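PDB 6MPR: malonate decarboxylase subunit alpha from Acinetobacter baumannii ATCC 17978, which probably transfers acyl carrier protein from its acetyl thioester to malonate, forming the malonyl thioester that the malonate decarboxylase complex then decarboxylates. Local coordinates for residues R112-S117 and G133-G138; G170-G175 and S217-V222; L369-M374 and P443-R448. All coordinates share one frame; numbering follows the deposited sequence.

Interaction 1 of 3, residues R112-S117 and G133-G138; sequences RKLDFS and GLLEIG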
loop_
_atom_site.group_PDB
_atom_site.type_symbol
_atom_site.label_atom_id
_atom_site.label_comp_id
_atom_site.label_asym_id
_atom_site.label_seq_id
_atom_site.Cartn_x
_atom_site.Cartn_y
_atom_site.Cartn_z
ATOM N N ARG A 112 13.622 25.030 2.733
ATOM C CA ARG A 112 14.748 24.584 3.556
ATOM C C ARG A 112 14.769 23.066 3.716
ATOM O O ARG A 112 15.823 22.438 3.583
ATOM C CB ARG A 112 14.717 25.235 4.937
ATOM C CG ARG A 112 16.087 25.280 5.619
ATOM C CD ARG A 112 17.012 26.116 4.758
ATOM N NE ARG A 112 18.243 26.542 5.410
ATOM C CZ ARG A 112 18.944 27.608 5.029
ATOM N NH1 ARG A 112 18.517 28.359 4.017
ATOM N NH2 ARG A 112 20.064 27.933 5.663
ATOM N N LYS A 113 13.614 22.465 3.999
ATOM C CA LYS A 113 13.520 21.033 4.246
ATOM C C LYS A 113 12.959 20.311 3.031
ATOM O O LYS A 113 12.138 20.848 2.284
ATOM C CB LYS A 113 12.635 20.737 5.462
ATOM C CG LYS A 113 13.123 21.303 6.765
ATOM C CD LYS A 113 12.192 20.841 7.877
ATOM C CE LYS A 113 12.460 21.543 9.187
ATOM N NZ LYS A 113 11.495 21.052 10.212
ATOM N N LEU A 114 13.398 19.074 2.841
ATOM C CA LEU A 114 12.936 18.273 1.715
ATOM C C LEU A 114 12.695 16.839 2.154
ATOM O O LEU A 114 13.580 16.215 2.745
ATOM C CB LEU A 114 13.950 18.297 0.566
ATOM C CG LEU A 114 13.602 17.386 -0.618
ATOM C CD1 LEU A 114 12.327 17.894 -1.344
ATOM C CD2 LEU A 114 14.786 17.290 -1.570
ATOM N N ASP A 115 11.493 16.331 1.877
ATOM C CA ASP A 115 11.185 14.906 1.933
ATOM C C ASP A 115 10.784 14.482 0.532
ATOM O O ASP A 115 9.921 15.122 -0.079
ATOM C CB ASP A 115 10.060 14.598 2.924
ATOM C CG ASP A 115 10.553 14.534 4.358
ATOM O OD1 ASP A 115 11.218 13.539 4.729
ATOM O OD2 ASP A 115 10.309 15.494 5.113
ATOM N N PHE A 116 11.417 13.428 0.012
ATOM C CA PHE A 116 11.202 13.057 -1.386
ATOM C C PHE A 116 11.363 11.556 -1.570
ATOM O O PHE A 116 11.743 10.829 -0.646
ATOM C CB PHE A 116 12.144 13.819 -2.341
ATOM C CG PHE A 116 13.589 13.350 -2.313
ATOM C CD1 PHE A 116 14.416 13.659 -1.245
ATOM C CD2 PHE A 116 14.121 12.640 -3.381
ATOM C CE1 PHE A 116 15.756 13.249 -1.231
ATOM C CE2 PHE A 116 15.442 12.220 -3.379
ATOM C CZ PHE A 116 16.260 12.510 -2.294
ATOM N N SER A 117 11.037 11.095 -2.784
ATOM C CA SER A 117 11.218 9.695 -3.160
ATOM C C SER A 117 12.195 9.489 -4.308
ATOM O O SER A 117 13.083 8.628 -4.211
ATOM C CB SER A 117 9.868 9.059 -3.507
ATOM O OG SER A 117 10.053 7.704 -3.896
ATOM N N GLY A 133 24.557 23.813 3.198
ATOM C CA GLY A 133 23.648 24.181 4.265
ATOM C C GLY A 133 22.323 24.763 3.825
ATOM O O GLY A 133 21.602 25.318 4.663
ATOM N N LEU A 134 21.967 24.647 2.548
ATOM C CA LEU A 134 20.728 25.213 2.032
ATOM C C LEU A 134 19.600 24.199 1.918
ATOM O O LEU A 134 18.448 24.592 1.697
ATOM C CB LEU A 134 20.982 25.854 0.659
ATOM C CG LEU A 134 21.940 27.053 0.696
ATOM C CD1 LEU A 134 22.313 27.497 -0.708
ATOM C CD2 LEU A 134 21.332 28.216 1.477
ATOM N N LEU A 135 19.892 22.913 2.081
ATOM C CA LEU A 135 18.890 21.867 1.946
ATOM C C LEU A 135 19.072 20.899 3.101
ATOM O O LEU A 135 20.183 20.413 3.330
ATOM C CB LEU A 135 19.021 21.150 0.588
ATOM C CG LEU A 135 17.939 20.123 0.216
ATOM C CD1 LEU A 135 17.755 19.995 -1.292
ATOM C CD2 LEU A 135 18.270 18.748 0.792
ATOM N N GLU A 136 17.994 20.645 3.840
ATOM C CA GLU A 136 17.995 19.723 4.976
ATOM C C GLU A 136 17.113 18.538 4.601
ATOM O O GLU A 136 15.894 18.693 4.483
ATOM C CB GLU A 136 17.476 20.411 6.237
ATOM C CG GLU A 136 18.324 21.611 6.691
ATOM C CD GLU A 136 17.671 22.453 7.794
ATOM O OE1 GLU A 136 16.644 22.028 8.374
ATOM O OE2 GLU A 136 18.191 23.556 8.074
ATOM N N ILE A 137 17.724 17.366 4.403
ATOM C CA ILE A 137 16.958 16.170 4.073
ATOM C C ILE A 137 16.210 15.685 5.305
ATOM O O ILE A 137 16.778 15.585 6.399
ATOM C CB ILE A 137 17.866 15.060 3.526
ATOM C CG1 ILE A 137 18.471 15.469 2.194
ATOM C CG2 ILE A 137 17.050 13.792 3.285
ATOM C CD1 ILE A 137 17.502 15.377 1.033
ATOM N N GLY A 138 14.921 15.405 5.135
ATOM C CA GLY A 138 14.198 14.602 6.105
ATOM C C GLY A 138 14.543 13.142 5.916
ATOM O O GLY A 138 15.328 12.571 6.682
#

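Interaction 2 of 3, residues G170-G175 and S217-V222; sequences GNIYTG and SWVDYV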
loop_
_atom_site.group_PDB
_atom_site.type_symbol
_atom_site.label_atom_id
_atom_site.label_comp_id
_atom_site.label_asym_id
_atom_site.label_seq_id
_atom_site.Cartn_x
_atom_site.Cartn_y
_atom_site.Cartn_z
ATOM N N GLY A 170 -13.844 23.888 -9.979
ATOM C CA GLY A 170 -12.659 23.203 -9.505
ATOM C C GLY A 170 -12.653 21.700 -9.684
ATOM O O GLY A 170 -11.742 21.043 -9.174
ATOM N N ASN A 171 -13.648 21.128 -10.362
ATOM C CA ASN A 171 -13.532 19.742 -10.812
ATOM C C ASN A 171 -12.361 19.613 -11.784
ATOM O O ASN A 171 -12.207 20.436 -12.686
ATOM C CB ASN A 171 -14.821 19.296 -11.505
ATOM C CG ASN A 171 -16.001 19.203 -10.559
ATOM O OD1 ASN A 171 -16.001 18.391 -9.628
ATOM N ND2 ASN A 171 -17.036 20.005 -10.818
ATOM N N ILE A 172 -11.538 18.569 -11.618
ATOM C CA ILE A 172 -10.327 18.410 -12.411
ATOM C C ILE A 172 -10.416 17.133 -13.229
ATOM O O ILE A 172 -10.772 16.070 -12.711
ATOM C CB ILE A 172 -9.043 18.375 -11.548
ATOM C CG1 ILE A 172 -9.060 19.455 -10.460
ATOM C CG2 ILE A 172 -7.827 18.564 -12.448
ATOM C CD1 ILE A 172 -8.958 20.878 -10.996
ATOM N N TYR A 173 -10.043 17.233 -14.495
ATOM C CA TYR A 173 -9.757 16.071 -15.328
ATOM C C TYR A 173 -8.243 15.899 -15.399
ATOM O O TYR A 173 -7.541 16.801 -15.871
ATOM C CB TYR A 173 -10.355 16.247 -16.723
ATOM C CG TYR A 173 -9.941 15.173 -17.704
ATOM C CD1 TYR A 173 -10.248 13.846 -17.464
ATOM C CD2 TYR A 173 -9.220 15.488 -18.853
ATOM C CE1 TYR A 173 -9.855 12.852 -18.350
ATOM C CE2 TYR A 173 -8.822 14.511 -19.747
ATOM C CZ TYR A 173 -9.149 13.190 -19.489
ATOM O OH TYR A 173 -8.756 12.202 -20.362
ATOM N N THR A 174 -7.736 14.768 -14.884
ATOM C CA THR A 174 -6.312 14.448 -14.965
ATOM C C THR A 174 -5.985 13.331 -15.960
ATOM O O THR A 174 -4.831 13.230 -16.398
ATOM C CB THR A 174 -5.768 14.061 -13.577
ATOM O OG1 THR A 174 -6.574 13.022 -12.998
ATOM C CG2 THR A 174 -5.795 15.247 -12.637
ATOM N N GLY A 175 -6.956 12.479 -16.300
ATOM C CA GLY A 175 -6.852 11.588 -17.439
ATOM C C GLY A 175 -5.723 10.576 -17.357
ATOM O O GLY A 175 -5.430 10.012 -16.291
ATOM N N SER A 217 -14.914 19.691 -4.557
ATOM C CA SER A 217 -14.805 19.984 -3.134
ATOM C C SER A 217 -13.415 19.681 -2.571
ATOM O O SER A 217 -13.113 20.110 -1.453
ATOM C CB SER A 217 -15.876 19.226 -2.360
ATOM O OG SER A 217 -15.676 17.832 -2.462
ATOM N N TRP A 218 -12.549 18.982 -3.319
ATOM C CA TRP A 218 -11.169 18.787 -2.877
ATOM C C TRP A 218 -10.246 19.936 -3.259
ATOM O O TRP A 218 -9.106 19.979 -2.775
ATOM C CB TRP A 218 -10.573 17.495 -3.465
ATOM C CG TRP A 218 -11.296 16.244 -3.098
ATOM C CD1 TRP A 218 -12.557 16.133 -2.560
ATOM C CD2 TRP A 218 -10.810 14.906 -3.257
ATOM N NE1 TRP A 218 -12.878 14.805 -2.388
ATOM C CE2 TRP A 218 -11.823 14.035 -2.802
ATOM C CE3 TRP A 218 -9.618 14.362 -3.743
ATOM C CZ2 TRP A 218 -11.682 12.649 -2.827
ATOM C CZ3 TRP A 218 -9.478 12.982 -3.747
ATOM C CH2 TRP A 218 -10.502 12.149 -3.289
ATOM N N VAL A 219 -10.698 20.859 -4.106
ATOM C CA VAL A 219 -9.839 21.846 -4.749
ATOM C C VAL A 219 -10.212 23.233 -4.230
ATOM O O VAL A 219 -11.393 23.586 -4.186
ATOM C CB VAL A 219 -9.986 21.770 -6.281
ATOM C CG1 VAL A 219 -9.181 22.879 -6.968
ATOM C CG2 VAL A 219 -9.566 20.382 -6.800
ATOM N N ASP A 220 -9.210 24.030 -3.863
ATOM C CA ASP A 220 -9.534 25.408 -3.493
ATOM C C ASP A 220 -9.391 26.385 -4.655
ATOM O O ASP A 220 -10.226 27.290 -4.805
ATOM C CB ASP A 220 -8.669 25.834 -2.308
ATOM C CG ASP A 220 -8.908 24.957 -1.117
ATOM O OD1 ASP A 220 -10.038 24.992 -0.572
ATOM O OD2 ASP A 220 -7.993 24.180 -0.770
ATOM N N TYR A 221 -8.377 26.214 -5.505
ATOM C CA TYR A 221 -8.190 27.116 -6.632
ATOM C C TYR A 221 -7.652 26.369 -7.839
ATOM O O TYR A 221 -6.929 25.377 -7.704
ATOM C CB TYR A 221 -7.216 28.247 -6.317
ATOM C CG TYR A 221 -7.683 29.176 -5.229
ATOM C CD1 TYR A 221 -8.558 30.225 -5.501
ATOM C CD2 TYR A 221 -7.239 29.001 -3.937
ATOM C CE1 TYR A 221 -8.986 31.088 -4.476
ATOM C CE2 TYR A 221 -7.648 29.839 -2.921
ATOM C CZ TYR A 221 -8.523 30.875 -3.191
ATOM O OH TYR A 221 -8.898 31.698 -2.152
ATOM N N VAL A 222 -7.992 26.880 -9.027
ATOM C CA VAL A 222 -7.383 26.422 -10.268
ATOM C C VAL A 222 -6.763 27.633 -10.960
ATOM O O VAL A 222 -7.153 28.778 -10.725
ATOM C CB VAL A 222 -8.382 25.704 -11.209
ATOM C CG1 VAL A 222 -9.014 24.500 -10.515
ATOM C CG2 VAL A 222 -9.448 26.675 -11.716
#

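Interaction 3 of 3, residues L369-M374 and P443-R448; sequences LQVDGM and PTFVDR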
loop_
_atom_site.group_PDB
_atom_site.type_symbol
_atom_site.label_atom_id
_atom_site.label_comp_id
_atom_site.label_asym_id
_atom_site.label_seq_id
_atom_site.Cartn_x
_atom_site.Cartn_y
_atom_site.Cartn_z
ATOM N N LEU A 369 22.908 0.247 -10.015
ATOM C CA LEU A 369 24.272 0.565 -10.423
ATOM C C LEU A 369 25.311 -0.215 -9.638
ATOM O O LEU A 369 26.358 -0.561 -10.192
ATOM C CB LEU A 369 24.568 2.067 -10.290
ATOM C CG LEU A 369 23.791 2.987 -11.225
ATOM C CD1 LEU A 369 24.250 4.431 -11.031
ATOM C CD2 LEU A 369 23.947 2.539 -12.674
ATOM N N GLN A 370 25.061 -0.473 -8.347
ATOM C CA GLN A 370 26.029 -1.149 -7.492
ATOM C C GLN A 370 25.364 -2.264 -6.694
ATOM O O GLN A 370 24.217 -2.137 -6.268
ATOM C CB GLN A 370 26.697 -0.174 -6.527
ATOM C CG GLN A 370 27.713 0.754 -7.183
ATOM C CD GLN A 370 28.580 1.456 -6.154
ATOM O OE1 GLN A 370 28.180 1.601 -4.996
ATOM N NE2 GLN A 370 29.784 1.850 -6.556
ATOM N N VAL A 371 26.098 -3.358 -6.519
ATOM C CA VAL A 371 25.666 -4.532 -5.765
ATOM C C VAL A 371 26.884 -5.006 -4.988
ATOM O O VAL A 371 27.961 -5.151 -5.571
ATOM C CB VAL A 371 25.143 -5.652 -6.688
ATOM C CG1 VAL A 371 24.718 -6.894 -5.892
ATOM C CG2 VAL A 371 23.982 -5.148 -7.535
ATOM N N ASP A 372 26.739 -5.225 -3.683
ATOM C CA ASP A 372 27.876 -5.707 -2.916
ATOM C C ASP A 372 27.790 -7.227 -2.721
ATOM O O ASP A 372 26.913 -7.905 -3.266
ATOM C CB ASP A 372 28.024 -4.925 -1.601
ATOM C CG ASP A 372 27.024 -5.325 -0.519
ATOM O OD1 ASP A 372 26.219 -6.252 -0.705
ATOM O OD2 ASP A 372 27.082 -4.693 0.564
ATOM N N GLY A 373 28.745 -7.771 -1.957
ATOM C CA GLY A 373 28.899 -9.217 -1.834
ATOM C C GLY A 373 27.756 -9.919 -1.123
ATOM O O GLY A 373 27.641 -11.150 -1.217
ATOM N N MET A 374 26.934 -9.172 -0.395
ATOM C CA MET A 374 25.724 -9.674 0.238
ATOM C C MET A 374 24.490 -9.483 -0.637
ATOM O O MET A 374 23.398 -9.916 -0.255
ATOM C CB MET A 374 25.503 -8.977 1.587
ATOM C CG MET A 374 26.489 -9.384 2.675
ATOM S SD MET A 374 26.181 -11.086 3.174
ATOM C CE MET A 374 24.550 -10.938 3.909
ATOM N N PRO A 443 32.581 -1.210 -12.429
ATOM C CA PRO A 443 31.994 -2.498 -12.040
ATOM C C PRO A 443 30.668 -2.325 -11.324
ATOM O O PRO A 443 30.477 -1.398 -10.534
ATOM C CB PRO A 443 33.057 -3.106 -11.115
ATOM C CG PRO A 443 33.889 -1.968 -10.678
ATOM C CD PRO A 443 33.891 -0.988 -11.799
ATOM N N THR A 444 29.736 -3.235 -11.617
ATOM C CA THR A 444 28.498 -3.277 -10.856
ATOM C C THR A 444 28.728 -3.886 -9.486
ATOM O O THR A 444 28.218 -3.386 -8.472
ATOM C CB THR A 444 27.446 -4.085 -11.605
ATOM O OG1 THR A 444 27.232 -3.493 -12.890
ATOM C CG2 THR A 444 26.162 -4.109 -10.812
ATOM N N PHE A 445 29.509 -4.947 -9.435
ATOM C CA PHE A 445 29.757 -5.664 -8.198
ATOM C C PHE A 445 30.978 -5.062 -7.518
ATOM O O PHE A 445 32.062 -4.994 -8.114
ATOM C CB PHE A 445 29.908 -7.157 -8.496
ATOM C CG PHE A 445 28.643 -7.768 -9.008
ATOM C CD1 PHE A 445 27.630 -8.127 -8.126
ATOM C CD2 PHE A 445 28.424 -7.910 -10.372
ATOM C CE1 PHE A 445 26.442 -8.659 -8.585
ATOM C CE2 PHE A 445 27.230 -8.434 -10.842
ATOM C CZ PHE A 445 26.240 -8.816 -9.945
ATOM N N VAL A 446 30.782 -4.589 -6.286
ATOM C CA VAL A 446 31.795 -3.869 -5.520
ATOM C C VAL A 446 31.876 -4.452 -4.117
ATOM O O VAL A 446 30.881 -4.935 -3.570
ATOM C CB VAL A 446 31.492 -2.360 -5.427
ATOM C CG1 VAL A 446 31.545 -1.713 -6.802
ATOM C CG2 VAL A 446 30.134 -2.138 -4.757
ATOM N N ASP A 447 33.072 -4.378 -3.524
ATOM C CA ASP A 447 33.229 -4.803 -2.137
ATOM C C ASP A 447 32.460 -3.904 -1.176
ATOM O O ASP A 447 31.959 -4.378 -0.148
ATOM C CB ASP A 447 34.711 -4.821 -1.756
ATOM C CG ASP A 447 35.490 -5.918 -2.460
ATOM O OD1 ASP A 447 34.902 -6.983 -2.751
ATOM O OD2 ASP A 447 36.698 -5.718 -2.714
ATOM N N ARG A 448 32.353 -2.615 -1.485
ATOM C CA ARG A 448 31.716 -1.653 -0.595
ATOM C C ARG A 448 30.862 -0.696 -1.413
ATOM O O ARG A 448 31.364 -0.051 -2.339
ATOM C CB ARG A 448 32.775 -0.869 0.196
ATOM C CG ARG A 448 32.255 0.249 1.082
ATOM C CD ARG A 448 33.415 1.114 1.567
ATOM N NE ARG A 448 32.986 2.196 2.461
ATOM C CZ ARG A 448 32.834 2.049 3.772
ATOM N NH1 ARG A 448 33.074 0.868 4.337
ATOM N NH2 ARG A 448 32.440 3.075 4.519
HETATM O O HOH W 1 31.163 0.916 -9.386
HETATM O O HOH W 2 30.953 -6.839 -0.234
#

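Interaction 1 of 3, residues R112-S117 and G133-G138
K113 pairs with E136 and L114 with I137 in two parallel bridges between strands 112-116 and 136-138, whose axes come within 4.7 Å and are turned 35° to each other. The main chain of E136 is bonded on both sides of K113, its N giving to R112 O (2.8 Å) and its O taking L114 N; L114 O receives G138 N. K113 and E136 share a face of the sheet, where K113 CG lies 3.9 Å from E136 OE1. The R112 chain bends at chi2 (62°), which places CD 3.7 Å from L134 O; E136 OE2 lies at the guanidinium edge, near its plane but 4.0 Å from NE, beyond a salt bridge. G133 O and L134 CA lie over one guanidinium face, R112 NH2 being 3.2 Å from G133 O at an angle too poor for a bond. L114 and I137 share the opposite face of the sheet. I137 CD1 meets the ring edge of F116 at CE1 (3.6 Å) and approaches L114 CD2, which touches L135 CD1. D115 OD1 lies 3.5 Å from G138 CA and accepts A139 N, while OD2 bonds H91. The pair forms a beta-alpha-beta unit through helix 125-131, which covers L134, L135 and I137. Strand 90-94 flanks 111-116 on its far side, helix 100-107 packs on L114 and L135, and 136-140 ends the parallel sheet within the chain.

Interaction 2 of 3, residues G170-G175 and S217-V222
I172 meets V219 and V222 where strand 172-173 of a three-stranded mixed sheet and the loop before it pack on V219 and on V222 of strand 221-224. The latter strand belongs to the large parallel alpha/beta sheet, consistent with the Rossmann-type clan of the family. The contact is small, burying 171 Å² in all, and every residue that touches is buried. The two segments share no hydrogen bond.

CB of I172 is directed toward 217-222, and the CG1 branch, anti to the carbonyl carbon (chi1 -44°), supplies both apolar meeting points. CG1 itself lies 3.8 Å from V219 CG2, the two side chains lying aslant. One carbon further out, CD1 reaches V222 CG1 at 3.7 Å; here the two side chains overlap alongside, running in opposing directions. I172 and V219 also both rest on V197 of strand 194-199, which lies next to 221-224 in the large sheet.

Polar bonds go to other parts of the fold. N171 OD1 accepts A216 N, just ahead of S217, and the backbone of I172 bonds with D213 and I214, so the strand is tied to the connection leading into 217-222. Beyond V219 the second subunit takes over: R342 of that subunit bonds V219 O and makes a salt bridge with D220 OD1, which also pairs with K27.

The remaining contacts pair backbone with side chain. At the backbone angles of G170 (phi 99°) a CB would jam against the preceding carbonyl, which calls for glycine, and would also crowd V219 CB. G170 CA lies 4.0 Å from V222 CG1, the same methyl that meets I172. Its carbonyl is turned to V219, with G170 O 3.3 Å from V219 CG2 and 3.5 Å from V219 CB.

Interaction 3 of 3, residues L369-M374 and P443-R448
V371 and F445 form a single backbone bridge, with CA atoms 4.9 Å apart and the register rising together from Q370-T444 to D372-V446. V371 makes both bonds: its N gives to T444 O (2.9 Å) and its O takes V446 N (3.0 Å), as in parallel pairing. CA-H...O contacts fill in around them, F445 CA lying 3.2 Å from V371 O, the carbonyl that also accepts V446 N.

V371 and F445 point the same way, side by side, and V371 CG1 touches the ring at CE1 (3.7 Å), obliquely. Next to them, V371 CG2 packs on T444 CG2 (4.1 Å), while T444 OG1 is hydrogen-bonded to E435 O. Q370 and V446 cross at about a right angle, with Q370 NE2 4.0 Å from V446 CG1; the amide oxygen OE1 accepts D450 N. Water bridges both ends of the contact. One water accepts from Q370 NE2 and gives to P443 O, and another accepts from G373 N and gives to D447 O at 2.7 Å.

The F445 side chain also touches helices 490-499 and 505-508 and strand 474-477, while L423 of the second subunit packs on D372. At D372, CG sits between the backbone N and the carbonyl carbon (chi1 76°), and OD1 receives M374 N from 56° above the carboxylate plane and also H376 N. This is an Asx turn, starting the connection from 370-371 to its antiparallel partner 377-378, and the bridge joins that small hairpin to the loop before helix 450-458.

In the fold
Interactions 1 and 2 both reach the same parallel sheet, near its two ends and with centres 28 Å apart. Interaction 3 lies in the other half of the chain, about 46 Å from interaction 2 between centres. Interaction 2 is wholly buried, apolar packing with no hydrogen bond between its segments, whereas interactions 1 and 3 are partly buried and built on backbone bonds. Of these, 112-117 with 133-138 is regular strand pairing with K113 and E136 exposed, while 369-374 with 443-448 is one isolated bridge supplemented by two waters. Interactions 2 and 3 both reach the second subunit, on opposite sides of the chain's centre.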